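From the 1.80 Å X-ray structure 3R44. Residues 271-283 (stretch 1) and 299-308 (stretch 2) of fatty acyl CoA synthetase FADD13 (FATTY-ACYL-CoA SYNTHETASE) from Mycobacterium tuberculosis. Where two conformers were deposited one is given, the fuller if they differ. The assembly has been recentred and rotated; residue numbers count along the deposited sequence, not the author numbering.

Stretch 1, residues 271-283: FMRQVPEFAELDA
Stretch 2 (299-308) ALIKIYAAKN

Stretch 1 opens in a helix that begins earlier in the chain; V275, with phi/psi -76/152, is extended. A second short helix follows, with F278 at -62/-45, and L281 (-97/146) is the first residue to leave it. From there the chain runs extended through D282 (-106/133) and A283 (-123/79). Stretch 2 enters already helical, and A299 continues a helix that begins earlier in the chain, with phi near -65 and psi near -38 and i to i+4 bonds such as A305 N to I301 O at 2.8 Å. K307 has phi/psi -92/12 and N308 57/39, the latter left-handed. The register is set by CA atoms of R273 and Y304 at 8.1 Å and of D282 and K307 at 8.4 Å, so both chains advance in the same sense between these points.

F278 is central. Its chi1 of -177° (t) and chi2 of 75° carry the ring toward stretch 2, although CA-to-CB points sideways. Its edge meets the face of Y304 (chi1 -83°, m; chi2 97°): centroids lie 5.3 Å apart, planes at 72°, and F278 CE1 is 3.8 Å from Y304 CE2. I303 (t, p) also packs at the ring edge, its CG1 3.8 Å from F278 CE2. The same CG1 lies over one face of the R273 guanidinium, 3.9 Å from R273 NH2; R273 chi1 is -174° (t). Farther back, Y304 OH comes within 3.3 Å of M272 CB, while R273 CB lies 4.0 Å from L300 CD2.

K307 is extended through chi3 (t, t, t), then turns at chi4 (75°, p). Its CD sits 3.6 Å from F278 CE1, and its ammonium reaches carbonyls at the end of the short helix: K307 NZ donates to F278 O at 3.1 Å and stands 2.6 Å from L281 O. Water 1 lies between the backbones, its O 3.0 Å from A283 O and 3.1 Å from K307 O. The contact buries 427 Å² in total.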

ATOM      1  N   PHE A 271       7.167  11.924  13.379  1.00 17.35           N
ATOM      2  CA  PHE A 271       7.266  13.373  13.247  1.00 18.06           C
ATOM      3  C   PHE A 271       6.218  14.120  14.030  1.00 16.88           C
ATOM      4  O   PHE A 271       6.515  15.168  14.625  1.00 18.86           O
ATOM      5  CB  PHE A 271       7.256  13.789  11.778  1.00 19.37           C
ATOM      6  CG  PHE A 271       8.435  13.258  11.020  1.00 21.71           C
ATOM      7  CD1 PHE A 271       9.713  13.340  11.571  1.00 25.31           C
ATOM      8  CD2 PHE A 271       8.284  12.715   9.750  1.00 26.39           C
ATOM      9  CE1 PHE A 271      10.825  12.877  10.860  1.00 28.97           C
ATOM     10  CE2 PHE A 271       9.407  12.232   9.056  1.00 24.76           C
ATOM     11  CZ  PHE A 271      10.640  12.313   9.597  1.00 24.99           C
ATOM     12  N   MET A 272       5.015  13.560  14.083  1.00 15.45           N
ATOM     13  CA  MET A 272       3.868  14.176  14.728  1.00 14.86           C
ATOM     14  C   MET A 272       4.075  14.264  16.246  1.00 16.80           C
ATOM     15  O   MET A 272       3.495  15.139  16.926  1.00 15.98           O
ATOM     16  CB  MET A 272       2.585  13.416  14.381  1.00 14.07           C
ATOM     17  CG  MET A 272       2.139  13.777  12.981  1.00 16.50           C
ATOM     18  SD  MET A 272       0.694  12.869  12.497  1.00 19.82           S
ATOM     19  CE  MET A 272      -0.572  13.253  13.625  1.00 17.41           C
ATOM     20  N   ARG A 273       4.925  13.381  16.757  1.00 16.74           N
ATOM     21  CA  ARG A 273       5.269  13.374  18.173  0.50 18.56           C
ATOM     22  C   ARG A 273       6.282  14.477  18.498  1.00 20.02           C
ATOM     23  O   ARG A 273       6.392  14.903  19.652  1.00 20.90           O
ATOM     24  CB  ARG A 273       5.802  11.994  18.558  0.50 19.31           C
ATOM     25  CG  ARG A 273       6.052  11.819  20.011  0.50 19.26           C
ATOM     26  CD  ARG A 273       7.499  11.588  20.289  0.50 20.20           C
ATOM     27  NE  ARG A 273       7.782  11.466  21.718  0.50 17.73           N
ATOM     28  CZ  ARG A 273       7.621  12.428  22.612  0.50 18.11           C
ATOM     29  NH1 ARG A 273       7.122  13.604  22.264  0.50 18.30           N
ATOM     30  NH2 ARG A 273       7.931  12.185  23.880  0.50 21.70           N
ATOM     31  N   GLN A 274       7.027  14.940  17.493  1.00 18.58           N
ATOM     32  CA  GLN A 274       8.082  15.931  17.750  1.00 21.26           C
ATOM     33  C   GLN A 274       7.652  17.396  17.659  1.00 22.05           C
ATOM     34  O   GLN A 274       8.327  18.279  18.253  1.00 26.18           O
ATOM     35  CB  GLN A 274       9.293  15.684  16.851  1.00 20.44           C
ATOM     36  CG  GLN A 274       9.652  14.238  16.646  1.00 20.57           C
ATOM     37  CD  GLN A 274       9.988  13.550  17.946  1.00 23.87           C
ATOM     38  OE1 GLN A 274      10.332  14.205  18.953  1.00 25.09           O
ATOM     39  NE2 GLN A 274       9.931  12.239  17.937  1.00 29.46           N
ATOM     40  N   VAL A 275       6.542  17.668  16.988  1.00 20.30           N
ATOM     41  CA  VAL A 275       6.086  19.070  16.792  1.00 19.39           C
ATOM     42  C   VAL A 275       5.455  19.635  18.078  1.00 20.60           C
ATOM     43  O   VAL A 275       4.924  18.847  18.889  1.00 19.16           O
ATOM     44  CB  VAL A 275       5.170  19.164  15.605  1.00 17.34           C
ATOM     45  CG1 VAL A 275       5.993  18.758  14.371  1.00 18.82           C
ATOM     46  CG2 VAL A 275       3.952  18.270  15.748  1.00 16.04           C
ATOM     47  N   PRO A 276       5.529  20.969  18.274  1.00 22.17           N
ATOM     48  CA  PRO A 276       5.036  21.655  19.488  1.00 23.41           C
ATOM     49  C   PRO A 276       3.575  21.309  19.741  1.00 22.99           C
ATOM     50  O   PRO A 276       3.148  21.205  20.901  1.00 23.36           O
ATOM     51  CB  PRO A 276       5.150  23.136  19.106  1.00 24.83           C
ATOM     52  CG  PRO A 276       6.365  23.189  18.261  1.00 24.40           C
ATOM     53  CD  PRO A 276       6.305  21.898  17.433  1.00 22.09           C
ATOM     54  N   GLU A 277       2.816  21.100  18.661  1.00 20.78           N
ATOM     55  CA  GLU A 277       1.404  20.784  18.819  1.00 21.04           C
ATOM     56  C   GLU A 277       1.097  19.476  19.567  1.00 20.95           C
ATOM     57  O   GLU A 277      -0.011  19.339  20.079  1.00 23.10           O
ATOM     58  CB  GLU A 277       0.653  20.834  17.493  1.00 21.25           C
ATOM     59  CG  GLU A 277       0.586  22.245  16.895  1.00 23.64           C
ATOM     60  CD  GLU A 277       1.926  22.723  16.240  1.00 30.20           C
ATOM     61  OE1 GLU A 277       2.911  21.918  15.979  1.00 25.50           O
ATOM     62  OE2 GLU A 277       2.004  23.965  16.018  1.00 37.42           O
ATOM     63  N   PHE A 278       2.013  18.515  19.570  1.00 24.50           N
ATOM     64  CA  PHE A 278       1.780  17.227  20.246  1.00 24.27           C
ATOM     65  C   PHE A 278       1.568  17.410  21.747  1.00 27.42           C
ATOM     66  O   PHE A 278       0.659  16.813  22.324  1.00 28.53           O
ATOM     67  CB  PHE A 278       2.966  16.312  20.030  1.00 23.23           C
ATOM     68  CG  PHE A 278       2.800  14.944  20.625  1.00 24.12           C
ATOM     69  CD1 PHE A 278       2.003  14.026  20.037  1.00 24.73           C
ATOM     70  CD2 PHE A 278       3.452  14.591  21.788  1.00 27.51           C
ATOM     71  CE1 PHE A 278       1.880  12.740  20.581  1.00 25.29           C
ATOM     72  CE2 PHE A 278       3.300  13.340  22.353  1.00 29.06           C
ATOM     73  CZ  PHE A 278       2.515  12.428  21.778  1.00 28.71           C
ATOM     74  N   ALA A 279       2.430  18.229  22.335  1.00 29.71           N
ATOM     75  CA  ALA A 279       2.399  18.543  23.758  1.00 33.20           C
ATOM     76  C   ALA A 279       1.254  19.489  24.003  1.00 35.23           C
ATOM     77  O   ALA A 279       0.697  19.484  25.090  1.00 38.41           O
ATOM     78  CB  ALA A 279       3.732  19.199  24.195  1.00 33.21           C
ATOM     79  N   GLU A 280       0.918  20.325  23.017  1.00 35.80           N
ATOM     80  CA  GLU A 280       0.089  21.488  23.288  1.00 38.37           C
ATOM     81  C   GLU A 280      -1.403  21.435  22.957  1.00 38.65           C
ATOM     82  O   GLU A 280      -2.205  21.998  23.689  1.00 40.22           O
ATOM     83  CB  GLU A 280       0.800  22.774  22.846  1.00 40.84           C
ATOM     84  CG  GLU A 280       0.436  23.490  21.603  1.00 43.12           C
ATOM     85  CD  GLU A 280       1.639  24.339  21.068  1.00 48.78           C
ATOM     86  OE1 GLU A 280       1.641  24.668  19.855  1.00 51.31           O
ATOM     87  OE2 GLU A 280       2.593  24.653  21.830  1.00 50.38           O
ATOM     88  N   LEU A 281      -1.794  20.721  21.907  1.00 36.45           N
ATOM     89  CA  LEU A 281      -3.212  20.639  21.536  1.00 36.68           C
ATOM     90  C   LEU A 281      -3.823  19.363  22.115  1.00 36.11           C
ATOM     91  O   LEU A 281      -3.121  18.354  22.226  1.00 36.04           O
ATOM     92  CB  LEU A 281      -3.356  20.654  20.005  1.00 35.51           C
ATOM     93  CG  LEU A 281      -3.005  21.946  19.253  1.00 36.67           C
ATOM     94  CD1 LEU A 281      -3.190  21.741  17.744  1.00 33.89           C
ATOM     95  CD2 LEU A 281      -3.805  23.167  19.711  1.00 39.45           C
ATOM     96  N   ASP A 282      -5.108  19.412  22.497  1.00 35.31           N
ATOM     97  CA  ASP A 282      -5.836  18.239  22.980  1.00 33.77           C
ATOM     98  C   ASP A 282      -6.794  17.784  21.873  1.00 32.20           C
ATOM     99  O   ASP A 282      -7.553  18.592  21.335  1.00 32.46           O
ATOM    100  CB  ASP A 282      -6.659  18.555  24.232  1.00 36.18           C
ATOM    101  N   ALA A 283      -6.820  16.494  21.591  1.00 29.38           N
ATOM    102  CA  ALA A 283      -7.761  15.999  20.552  1.00 28.51           C
ATOM    103  C   ALA A 283      -8.703  14.917  21.096  1.00 28.16           C
ATOM    104  O   ALA A 283      -8.468  13.732  20.863  1.00 25.04           O
ATOM    105  CB  ALA A 283      -7.020  15.525  19.362  1.00 24.93           C
ATOM    106  N   ALA A 299       8.154   2.471  22.147  1.00 25.41           N
ATOM    107  CA  ALA A 299       8.213   3.784  22.780  1.00 25.83           C
ATOM    108  C   ALA A 299       7.177   4.733  22.146  1.00 23.52           C
ATOM    109  O   ALA A 299       6.533   5.558  22.818  1.00 21.96           O
ATOM    110  CB  ALA A 299       9.625   4.353  22.684  1.00 27.10           C
ATOM    111  N   LEU A 300       6.998   4.619  20.841  1.00 22.99           N
ATOM    112  CA  LEU A 300       6.035   5.495  20.183  1.00 21.97           C
ATOM    113  C   LEU A 300       4.631   5.090  20.502  1.00 21.19           C
ATOM    114  O   LEU A 300       3.797   5.938  20.702  1.00 22.02           O
ATOM    115  CB  LEU A 300       6.212   5.488  18.663  1.00 22.02           C
ATOM    116  CG  LEU A 300       6.895   6.640  18.012  1.00 24.44           C
ATOM    117  CD1 LEU A 300       6.645   6.466  16.461  1.00 24.96           C
ATOM    118  CD2 LEU A 300       6.476   8.029  18.583  1.00 22.63           C
ATOM    119  N   ILE A 301       4.363   3.782  20.575  1.00 20.54           N
ATOM    120  CA  ILE A 301       3.032   3.305  20.912  1.00 19.93           C
ATOM    121  C   ILE A 301       2.661   3.855  22.291  1.00 21.25           C
ATOM    122  O   ILE A 301       1.558   4.376  22.519  1.00 20.33           O
ATOM    123  CB  ILE A 301       2.972   1.779  20.840  1.00 19.88           C
ATOM    124  CG1 ILE A 301       3.233   1.282  19.428  1.00 21.43           C
ATOM    125  CG2 ILE A 301       1.641   1.190  21.420  1.00 20.59           C
ATOM    126  CD1 ILE A 301       3.478  -0.202  19.418  1.00 24.90           C
ATOM    127  N   LYS A 302       3.606   3.762  23.213  1.00 21.69           N
ATOM    128  CA  LYS A 302       3.349   4.184  24.577  1.00 23.96           C
ATOM    129  C   LYS A 302       3.090   5.664  24.753  1.00 22.92           C
ATOM    130  O   LYS A 302       2.263   6.055  25.577  1.00 24.20           O
ATOM    131  CB  LYS A 302       4.486   3.736  25.496  1.00 25.47           C
ATOM    132  CG  LYS A 302       4.551   2.200  25.675  1.00 29.46           C
ATOM    133  CD  LYS A 302       5.759   1.846  26.585  1.00 34.36           C
ATOM    134  CE  LYS A 302       5.410   0.865  27.643  1.00 40.12           C
ATOM    135  NZ  LYS A 302       6.560   0.686  28.563  1.00 45.62           N
ATOM    136  N   ILE A 303       3.786   6.509  24.016  1.00 22.21           N
ATOM    137  CA  ILE A 303       3.593   7.932  24.197  1.00 23.57           C
ATOM    138  C   ILE A 303       2.241   8.370  23.621  1.00 21.52           C
ATOM    139  O   ILE A 303       1.533   9.172  24.237  1.00 20.56           O
ATOM    140  CB  ILE A 303       4.774   8.743  23.673  1.00 24.48           C
ATOM    141  CG1 ILE A 303       4.629  10.198  24.126  1.00 29.16           C
ATOM    142  CG2 ILE A 303       4.910   8.608  22.211  1.00 22.34           C
ATOM    143  CD1 ILE A 303       4.856  10.380  25.546  1.00 33.83           C
ATOM    144  N   TYR A 304       1.838   7.759  22.504  1.00 19.03           N
ATOM    145  CA  TYR A 304       0.519   7.971  21.990  1.00 18.09           C
ATOM    146  C   TYR A 304      -0.534   7.448  22.943  1.00 18.87           C
ATOM    147  O   TYR A 304      -1.525   8.154  23.222  1.00 21.44           O
ATOM    148  CB  TYR A 304       0.359   7.406  20.543  1.00 16.81           C
ATOM    149  CG  TYR A 304       0.870   8.386  19.479  1.00 17.14           C
ATOM    150  CD1 TYR A 304       2.130   8.272  18.952  1.00 16.65           C
ATOM    151  CD2 TYR A 304       0.075   9.416  18.995  1.00 22.33           C
ATOM    152  CE1 TYR A 304       2.605   9.162  18.015  1.00 19.77           C
ATOM    153  CE2 TYR A 304       0.539  10.316  18.037  1.00 22.20           C
ATOM    154  CZ  TYR A 304       1.819  10.181  17.549  1.00 18.94           C
ATOM    155  OH  TYR A 304       2.268  11.071  16.614  1.00 19.86           O
ATOM    156  N   ALA A 305      -0.300   6.278  23.543  1.00 20.65           N
ATOM    157  CA  ALA A 305      -1.239   5.760  24.533  1.00 21.81           C
ATOM    158  C   ALA A 305      -1.409   6.692  25.755  1.00 24.58           C
ATOM    159  O   ALA A 305      -2.486   6.788  26.308  1.00 24.59           O
ATOM    160  CB  ALA A 305      -0.857   4.367  24.951  1.00 22.88           C
ATOM    161  N   ALA A 306      -0.349   7.360  26.182  1.00 25.97           N
ATOM    162  CA  ALA A 306      -0.464   8.391  27.239  1.00 28.58           C
ATOM    163  C   ALA A 306      -1.339   9.605  26.855  1.00 28.97           C
ATOM    164  O   ALA A 306      -1.836  10.320  27.765  1.00 31.32           O
ATOM    165  CB  ALA A 306       0.921   8.882  27.644  1.00 29.74           C
ATOM    166  N   LYS A 307      -1.463   9.862  25.558  1.00 26.53           N
ATOM    167  CA  LYS A 307      -2.324  10.914  24.984  1.00 26.77           C
ATOM    168  C   LYS A 307      -3.715  10.334  24.653  1.00 26.50           C
ATOM    169  O   LYS A 307      -4.520  10.997  23.998  1.00 26.30           O
ATOM    170  CB  LYS A 307      -1.671  11.540  23.744  1.00 26.10           C
ATOM    171  CG  LYS A 307      -2.216  12.905  23.229  1.00 28.77           C
ATOM    172  CD  LYS A 307      -1.309  13.529  22.065  1.00 32.63           C
ATOM    173  CE  LYS A 307      -2.053  14.539  21.103  1.00 34.03           C
ATOM    174  NZ  LYS A 307      -2.287  15.885  21.788  1.00 37.24           N
ATOM    175  N   ASN A 308      -3.985   9.114  25.142  1.00 26.27           N
ATOM    176  CA  ASN A 308      -5.204   8.350  24.844  1.00 26.85           C
ATOM    177  C   ASN A 308      -5.441   8.110  23.354  1.00 24.85           C
ATOM    178  O   ASN A 308      -6.581   8.209  22.882  1.00 24.95           O
ATOM    179  CB  ASN A 308      -6.453   9.009  25.424  1.00 29.89           C
ATOM    180  CG  ASN A 308      -6.403   9.098  26.910  1.00 36.17           C
ATOM    181  OD1 ASN A 308      -6.141  10.166  27.488  1.00 43.82           O
ATOM    182  ND2 ASN A 308      -6.637   7.964  27.558  1.00 44.82           N
TER
HETATM  183  O   HOH W   1      -7.151  11.532  22.421  1.00 23.82           O